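Carbohydrate oxidase (Microdochium nivale, PDB 3RJA) oxidises the C1 hydroxyl of mono-, oligo- and polysaccharides to the corresponding lactones, using FAD and reducing molecular oxygen to hydrogen peroxide. Local coordinates at residues Lys327-Gly331 / Asp332-Asn336. Residues are numbered along the deposited sequence; the frame is centred on the assembly and turned at random.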
ATOM      1  N   LYS A 327      12.040  -0.197  13.829  1.00 13.67           N
ATOM      2  CA  LYS A 327      12.265   0.901  14.766  1.00 15.50           C
ATOM      3  C   LYS A 327      13.536   1.652  14.393  1.00 14.42           C
ATOM      4  O   LYS A 327      13.576   2.873  14.456  1.00 16.11           O
ATOM      5  CB  LYS A 327      12.369   0.397  16.216  1.00 15.23           C
ATOM      6  CG  LYS A 327      11.097  -0.262  16.682  1.00 17.85           C
ATOM      7  CD  LYS A 327      11.074  -0.478  18.205  1.00 19.44           C
ATOM      8  CE  LYS A 327       9.743  -1.069  18.591  1.00 20.62           C
ATOM      9  NZ  LYS A 327       9.850  -1.860  19.873  1.00 22.39           N
ATOM     10  N   SER A 328      14.566   0.910  14.019  1.00 12.90           N
ATOM     11  CA  SER A 328      15.865   1.485  13.676  1.00 13.68           C
ATOM     12  C   SER A 328      16.608   0.518  12.819  1.00 13.45           C
ATOM     13  O   SER A 328      16.521  -0.699  13.040  1.00 13.58           O
ATOM     14  CB  SER A 328      16.725   1.697  14.928  1.00 14.18           C
ATOM     15  OG  SER A 328      18.003   2.221  14.549  1.00 14.88           O
ATOM     16  N   ILE A 329      17.413   1.019  11.893  1.00 13.46           N
ATOM     17  CA  ILE A 329      18.266   0.073  11.148  1.00 14.96           C
ATOM     18  C   ILE A 329      19.699  -0.015  11.746  1.00 15.84           C
ATOM     19  O   ILE A 329      20.524  -0.832  11.318  1.00 16.23           O
ATOM     20  CB  ILE A 329      18.299   0.393   9.621  1.00 14.88           C
ATOM     21  CG1 ILE A 329      18.655  -0.876   8.814  1.00 16.26           C
ATOM     22  CG2 ILE A 329      19.228   1.575   9.348  1.00 13.53           C
ATOM     23  CD1 ILE A 329      18.560  -0.726   7.281  1.00 18.28           C
ATOM     24  N   LYS A 330      19.992   0.844  12.716  1.00 16.76           N
ATOM     25  CA  LYS A 330      21.357   0.924  13.300  1.00 19.28           C
ATOM     26  C   LYS A 330      21.873  -0.420  13.854  1.00 18.62           C
ATOM     27  O   LYS A 330      21.105  -1.259  14.338  1.00 20.41           O
ATOM     28  CB  LYS A 330      21.443   2.030  14.368  1.00 16.32           C
ATOM     29  CG  LYS A 330      21.276   3.429  13.797  1.00 15.48           C
ATOM     30  CD  LYS A 330      21.235   4.474  14.910  1.00 17.52           C
ATOM     31  CE  LYS A 330      21.098   5.867  14.321  1.00 16.61           C
ATOM     32  NZ  LYS A 330      21.099   6.916  15.371  1.00 15.68           N
ATOM     33  N   GLY A 331      23.176  -0.622  13.756  1.00 19.97           N
ATOM     34  CA  GLY A 331      23.827  -1.745  14.430  1.00 20.27           C
ATOM     35  C   GLY A 331      24.211  -2.828  13.447  1.00 21.66           C
ATOM     36  O   GLY A 331      24.636  -2.560  12.316  1.00 18.23           O
ATOM     37  N   ASP A 332      24.045  -4.068  13.866  1.00 23.15           N
ATOM     38  CA  ASP A 332      24.348  -5.166  12.974  1.00 24.95           C
ATOM     39  C   ASP A 332      23.390  -5.248  11.787  1.00 24.29           C
ATOM     40  O   ASP A 332      23.782  -5.751  10.735  1.00 26.53           O
ATOM     41  CB  ASP A 332      24.406  -6.478  13.741  1.00 26.73           C
ATOM     42  CG  ASP A 332      25.699  -6.623  14.523  1.00 30.98           C
ATOM     43  OD1 ASP A 332      26.689  -5.936  14.181  1.00 30.96           O
ATOM     44  OD2 ASP A 332      25.723  -7.416  15.482  1.00 35.61           O
ATOM     45  N   ALA A 333      22.170  -4.728  11.951  1.00 22.49           N
ATOM     46  CA  ALA A 333      21.158  -4.728  10.880  1.00 20.80           C
ATOM     47  C   ALA A 333      21.664  -4.015   9.622  1.00 18.14           C
ATOM     48  O   ALA A 333      21.665  -4.582   8.524  1.00 17.85           O
ATOM     49  CB  ALA A 333      19.836  -4.114  11.366  1.00 19.43           C
ATOM     50  N   VAL A 334      22.134  -2.787   9.785  1.00 18.11           N
ATOM     51  CA  VAL A 334      22.624  -2.049   8.633  1.00 18.33           C
ATOM     52  C   VAL A 334      23.941  -2.646   8.109  1.00 18.73           C
ATOM     53  O   VAL A 334      24.181  -2.686   6.894  1.00 18.26           O
ATOM     54  CB  VAL A 334      22.744  -0.522   8.886  1.00 17.82           C
ATOM     55  CG1 VAL A 334      23.787  -0.194  10.031  1.00 17.75           C
ATOM     56  CG2 VAL A 334      23.070   0.200   7.569  1.00 16.70           C
ATOM     57  N   LYS A 335      24.775  -3.130   9.022  1.00 20.11           N
ATOM     58  CA  LYS A 335      26.004  -3.806   8.627  1.00 19.71           C
ATOM     59  C   LYS A 335      25.676  -4.993   7.733  1.00 17.64           C
ATOM     60  O   LYS A 335      26.267  -5.140   6.674  1.00 17.58           O
ATOM     61  CB  LYS A 335      26.822  -4.249   9.863  1.00 19.29           C
ATOM     62  CG  LYS A 335      28.272  -4.704   9.509  1.00 21.32           C
ATOM     63  CD  LYS A 335      28.966  -5.381  10.723  0.50 21.16           C
ATOM     64  CE  LYS A 335      28.710  -4.600  12.036  0.50 21.42           C
ATOM     65  NZ  LYS A 335      29.382  -5.164  13.248  0.50 21.64           N
ATOM     66  N   ASN A 336      24.722  -5.827   8.161  1.00 17.72           N
ATOM     67  CA  ASN A 336      24.347  -7.027   7.410  1.00 16.20           C
ATOM     68  C   ASN A 336      23.663  -6.601   6.121  1.00 16.52           C
ATOM     69  O   ASN A 336      23.901  -7.186   5.079  1.00 16.25           O
ATOM     70  CB  ASN A 336      23.390  -7.921   8.223  1.00 16.41           C
ATOM     71  CG  ASN A 336      24.028  -8.474   9.479  1.00 17.33           C
ATOM     72  OD1 ASN A 336      25.248  -8.428   9.621  1.00 18.85           O
ATOM     73  ND2 ASN A 336      23.211  -8.996  10.404  1.00 16.51           N
TER
HETATM   74  O   HOH W   1      20.875  -4.360  14.519  1.00 26.66           O
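I329 packs its side chain against A333 and V334 at the N-terminus of helix 332-345, where the loop leaving strand 318-326 turns into the first helical turn, with G331 as N-cap. The close packing lies on the I329 side. CG1 of I329 extends anti to its backbone N (chi1 -156°) and lies 4.1 Å from CB of V334, the two side chains crossing at about a right angle; the methyl of A333 comes close to the carbonyl of I329, CB 3.4 Å from its O. The branched, buried I329 fills the gap between the helix start and I230 of helix 223-239, while A333 has only a methyl, which lets it approach that carbonyl. The same O receives a weak, bent bond from N of V334 (3.0 Å). G331 has a positive phi, and at its backbone angles a CB would be jammed against the carbonyl of K330, which explains the glycine. Its own O takes a long, weak bond from N of K335 and has CG1 of V334 beside it. N of A333, at the start of the helix, instead gives its hydrogen to a water 2.9 Å away, which in turn donates to O of K330 and so bridges loop and helix.

Polar groups link the loop to helix 223-239. S328 forms an ST turn, its OG accepting from N of K330, and E234 is a further partner of that hydroxyl. K330 starts away from helix 332-345, and its NZ makes a salt bridge with D235, which with E231 forms a zinc site; the K330 side chain is about 4 Å from the metal. The solvent side belongs to D332 and K335. The carboxylate of D332, in the first turn, would probably interact favourably with the positive end of the helix dipole. K335 bends at chi3 (-44°), which brings its NZ to 3.0 Å from OD1 of D332, nearly in line with the C-O bond.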